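Local coordinates for L-lysine 6-oxidase (Marinomonas mediterranea, PDB 3WEU), which oxidises the epsilon-amino group of L-lysine with a cysteine tryptophylquinone cofactor, releasing ammonium and the hydrogen peroxide that makes it antibacterial, at residues Val144-Ile155 with Phe179-Ser189. Numbering follows the deposited sequence.
Sequences VSGVMATVEISI and FESLGTLRTDS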
loop_
_atom_site.group_PDB
_atom_site.type_symbol
_atom_site.label_atom_id
_atom_site.label_comp_id
_atom_site.label_asym_id
_atom_site.label_seq_id
_atom_site.Cartn_x
_atom_site.Cartn_y
_atom_site.Cartn_z
ATOM N N VAL A 144 -37.649 -23.897 -13.646
ATOM C CA VAL A 144 -38.790 -23.640 -12.828
ATOM C C VAL A 144 -40.024 -23.857 -13.681
ATOM O O VAL A 144 -40.023 -23.615 -14.869
ATOM C CB VAL A 144 -38.591 -22.212 -12.257
ATOM C CG1 VAL A 144 -38.923 -21.126 -13.282
ATOM C CG2 VAL A 144 -39.320 -22.023 -11.027
ATOM N N SER A 145 -41.103 -24.315 -13.053
ATOM C CA SER A 145 -42.396 -24.443 -13.680
ATOM C C SER A 145 -43.490 -24.521 -12.660
ATOM O O SER A 145 -43.268 -24.819 -11.477
ATOM C CB SER A 145 -42.467 -25.686 -14.506
ATOM O OG SER A 145 -42.258 -26.838 -13.683
ATOM N N GLY A 146 -44.679 -24.240 -13.103
ATOM C CA GLY A 146 -45.832 -24.337 -12.205
ATOM C C GLY A 146 -46.172 -23.016 -11.516
ATOM O O GLY A 146 -45.656 -21.912 -11.839
ATOM N N VAL A 147 -47.035 -23.150 -10.514
ATOM C CA VAL A 147 -47.579 -22.033 -9.763
ATOM C C VAL A 147 -46.672 -21.640 -8.639
ATOM O O VAL A 147 -46.351 -22.445 -7.769
ATOM C CB VAL A 147 -48.988 -22.407 -9.228
ATOM C CG1 VAL A 147 -49.524 -21.325 -8.374
ATOM C CG2 VAL A 147 -49.892 -22.709 -10.419
ATOM N N MET A 148 -46.233 -20.377 -8.632
ATOM C CA MET A 148 -45.471 -19.859 -7.503
ATOM C C MET A 148 -44.294 -20.761 -7.089
ATOM O O MET A 148 -44.030 -20.971 -5.929
ATOM C CB MET A 148 -46.388 -19.620 -6.301
ATOM C CG MET A 148 -47.508 -18.637 -6.590
ATOM S SD MET A 148 -46.844 -16.956 -6.859
ATOM C CE MET A 148 -45.974 -16.702 -5.353
ATOM N N ALA A 149 -43.463 -21.126 -8.055
ATOM C CA ALA A 149 -42.230 -21.845 -7.815
ATOM C C ALA A 149 -41.083 -20.893 -7.463
ATOM O O ALA A 149 -41.128 -19.713 -7.825
ATOM C CB ALA A 149 -41.868 -22.639 -9.058
ATOM N N THR A 150 -40.105 -21.402 -6.725
ATOM C CA THR A 150 -38.905 -20.648 -6.384
ATOM C C THR A 150 -37.743 -21.602 -6.363
ATOM O O THR A 150 -37.800 -22.616 -5.659
ATOM C CB THR A 150 -38.992 -20.029 -5.015
ATOM O OG1 THR A 150 -40.110 -19.159 -4.928
ATOM C CG2 THR A 150 -37.765 -19.185 -4.730
ATOM N N VAL A 151 -36.685 -21.320 -7.120
ATOM C CA VAL A 151 -35.418 -22.055 -6.987
ATOM C C VAL A 151 -34.202 -21.135 -7.068
ATOM O O VAL A 151 -34.090 -20.316 -7.983
ATOM C CB VAL A 151 -35.331 -23.207 -7.990
ATOM C CG1 VAL A 151 -35.567 -22.761 -9.355
ATOM C CG2 VAL A 151 -33.980 -23.920 -7.935
ATOM N N GLU A 152 -33.304 -21.246 -6.106
ATOM C CA GLU A 152 -32.080 -20.461 -6.103
ATOM C C GLU A 152 -31.117 -20.993 -7.152
ATOM O O GLU A 152 -31.025 -22.204 -7.418
ATOM C CB GLU A 152 -31.461 -20.528 -4.714
ATOM C CG GLU A 152 -30.488 -19.419 -4.413
ATOM C CD GLU A 152 -31.089 -17.992 -4.390
ATOM O OE1 GLU A 152 -32.359 -17.860 -4.417
ATOM O OE2 GLU A 152 -30.257 -17.046 -4.198
ATOM N N ILE A 153 -30.376 -20.104 -7.772
ATOM C CA ILE A 153 -29.222 -20.542 -8.568
ATOM C C ILE A 153 -28.045 -20.582 -7.608
ATOM O O ILE A 153 -27.175 -19.710 -7.569
ATOM C CB ILE A 153 -28.966 -19.592 -9.765
ATOM C CG1 ILE A 153 -30.215 -19.356 -10.619
ATOM C CG2 ILE A 153 -27.890 -20.115 -10.688
ATOM C CD1 ILE A 153 -30.049 -18.110 -11.515
ATOM N N SER A 154 -27.960 -21.672 -6.844
ATOM C CA SER A 154 -27.080 -21.734 -5.694
ATOM C C SER A 154 -25.936 -22.725 -5.874
ATOM O O SER A 154 -26.105 -23.699 -6.575
ATOM C CB SER A 154 -27.896 -22.211 -4.507
ATOM O OG SER A 154 -27.091 -22.470 -3.395
ATOM N N ILE A 155 -24.873 -22.516 -5.118
ATOM C CA ILE A 155 -23.756 -23.481 -5.077
ATOM C C ILE A 155 -24.216 -24.726 -4.403
ATOM O O ILE A 155 -23.590 -25.733 -4.580
ATOM C CB ILE A 155 -22.519 -22.970 -4.361
ATOM C CG1 ILE A 155 -22.765 -22.744 -2.880
ATOM C CG2 ILE A 155 -22.002 -21.761 -5.107
ATOM C CD1 ILE A 155 -21.490 -22.437 -2.099
ATOM N N PHE A 179 -19.131 -16.595 -1.535
ATOM C CA PHE A 179 -20.029 -16.646 -2.689
ATOM C C PHE A 179 -21.001 -17.816 -2.564
ATOM O O PHE A 179 -20.598 -18.927 -2.278
ATOM C CB PHE A 179 -19.238 -16.797 -3.996
ATOM C CG PHE A 179 -20.117 -16.961 -5.153
ATOM C CD1 PHE A 179 -20.730 -15.853 -5.725
ATOM C CD2 PHE A 179 -20.480 -18.214 -5.602
ATOM C CE1 PHE A 179 -21.659 -16.025 -6.751
ATOM C CE2 PHE A 179 -21.391 -18.390 -6.598
ATOM C CZ PHE A 179 -21.986 -17.296 -7.195
ATOM N N GLU A 180 -22.266 -17.598 -2.866
ATOM C CA GLU A 180 -23.280 -18.622 -2.728
ATOM C C GLU A 180 -24.269 -18.735 -3.870
ATOM O O GLU A 180 -24.821 -19.783 -4.081
ATOM C CB GLU A 180 -24.083 -18.367 -1.447
ATOM C CG GLU A 180 -23.434 -19.006 -0.239
ATOM C CD GLU A 180 -24.203 -18.706 1.049
ATOM O OE1 GLU A 180 -24.209 -19.555 1.943
ATOM O OE2 GLU A 180 -24.800 -17.625 1.160
ATOM N N SER A 181 -24.551 -17.638 -4.578
ATOM C CA SER A 181 -25.629 -17.619 -5.473
ATOM C C SER A 181 -25.428 -16.586 -6.616
ATOM O O SER A 181 -24.911 -15.505 -6.394
ATOM C CB SER A 181 -26.915 -17.259 -4.735
ATOM O OG SER A 181 -28.027 -17.243 -5.615
ATOM N N LEU A 182 -25.997 -16.909 -7.750
ATOM C CA LEU A 182 -26.137 -15.984 -8.883
ATOM C C LEU A 182 -27.535 -15.346 -9.018
ATOM O O LEU A 182 -27.769 -14.467 -9.834
ATOM C CB LEU A 182 -25.775 -16.749 -10.112
ATOM C CG LEU A 182 -24.361 -16.522 -10.742
ATOM C CD1 LEU A 182 -23.267 -15.680 -10.126
ATOM C CD2 LEU A 182 -24.053 -17.575 -11.778
ATOM N N GLY A 183 -28.484 -15.871 -8.264
ATOM C CA GLY A 183 -29.790 -15.294 -8.189
ATOM C C GLY A 183 -30.873 -16.315 -7.931
ATOM O O GLY A 183 -30.619 -17.336 -7.308
ATOM N N THR A 184 -32.080 -16.005 -8.383
ATOM C CA THR A 184 -33.275 -16.772 -8.013
ATOM C C THR A 184 -34.233 -16.842 -9.194
ATOM O O THR A 184 -34.492 -15.824 -9.843
ATOM C CB THR A 184 -33.995 -16.083 -6.828
ATOM O OG1 THR A 184 -33.088 -15.733 -5.771
ATOM C CG2 THR A 184 -35.123 -16.938 -6.292
ATOM N N LEU A 185 -34.792 -18.011 -9.502
ATOM C CA LEU A 185 -35.842 -18.147 -10.502
ATOM C C LEU A 185 -37.154 -18.357 -9.761
ATOM O O LEU A 185 -37.198 -19.035 -8.712
ATOM C CB LEU A 185 -35.682 -19.372 -11.411
ATOM C CG LEU A 185 -34.395 -19.469 -12.185
ATOM C CD1 LEU A 185 -34.502 -20.584 -13.206
ATOM C CD2 LEU A 185 -34.074 -18.121 -12.863
ATOM N N ARG A 186 -38.185 -17.666 -10.223
ATOM C CA ARG A 186 -39.519 -17.888 -9.707
ATOM C C ARG A 186 -40.502 -18.044 -10.855
ATOM O O ARG A 186 -40.196 -17.689 -12.001
ATOM C CB ARG A 186 -39.953 -16.717 -8.861
ATOM C CG ARG A 186 -39.355 -16.687 -7.505
ATOM C CD ARG A 186 -39.737 -15.392 -6.795
ATOM N NE ARG A 186 -39.398 -15.404 -5.358
ATOM C CZ ARG A 186 -40.231 -15.705 -4.353
ATOM N NH1 ARG A 186 -41.452 -16.138 -4.549
ATOM N NH2 ARG A 186 -39.796 -15.643 -3.117
ATOM N N THR A 187 -41.708 -18.469 -10.522
ATOM C CA THR A 187 -42.849 -18.310 -11.362
ATOM C C THR A 187 -43.898 -17.591 -10.564
ATOM O O THR A 187 -43.896 -17.653 -9.338
ATOM C CB THR A 187 -43.485 -19.596 -11.877
ATOM O OG1 THR A 187 -43.822 -20.429 -10.757
ATOM C CG2 THR A 187 -42.525 -20.308 -12.916
ATOM N N ASP A 188 -44.795 -16.941 -11.282
ATOM C CA ASP A 188 -45.910 -16.194 -10.687
ATOM C C ASP A 188 -47.063 -17.198 -10.612
ATOM O O ASP A 188 -46.850 -18.431 -10.817
ATOM C CB ASP A 188 -46.263 -14.900 -11.441
ATOM C CG ASP A 188 -46.964 -15.108 -12.755
ATOM O OD1 ASP A 188 -47.152 -16.266 -13.216
ATOM O OD2 ASP A 188 -47.312 -14.079 -13.395
ATOM N N SER A 189 -48.233 -16.716 -10.227
ATOM C CA SER A 189 -49.369 -17.589 -10.011
ATOM C C SER A 189 -49.883 -18.279 -11.274
ATOM O O SER A 189 -50.679 -19.203 -11.184
ATOM C CB SER A 189 -50.496 -16.863 -9.263
ATOM O OG SER A 189 -51.077 -15.935 -10.093
HETATM O O HOH W 1 -42.599 -17.635 -6.780
#
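Glu152 reaches across to Ser181 and Thr184 from an antiparallel ladder pairing strand 150-154 with strand 183-187. Its CB lies 4.2 Å from Gly183 O; CG, anti to the backbone N (chi1 -160°), passes Ser181 OG at 3.5 Å, and the bend at chi2 brings CD to 3.0 Å from Gly183 O. There OE1 accepts from Thr184 OG1 at 2.6 Å, from above the carboxylate plane, while OE2 accepts from Ser181 OG, also at 2.6 Å, on its anti side but 33° out of that plane. Serine and threonine suit these places because a short side chain brings a hydroxyl donor right up to the carboxylate. Ser181 OG also accepts from Gly183 N, an ST turn where the chain turns a corner. Tyr199 OH is hydrogen-bonded to Glu152 OE2 and Arg58 NH1 to Thr184 OG1.

On the other face, Val151 CG1 packs against Leu185 CB (4.0 Å), and Leu185 also meets Val87 of strand 80-91. At the far end Thr187 OG1 donates to Gly146 O at 2.6 Å and accepts from Ala149 N at 2.8 Å, tying down the connection between strands 137-145 and 150-154. The Ser181 and Thr184 hydroxyls would probably stabilise Glu152 as a carboxylate, a polar link between two strands within the N-terminal family region.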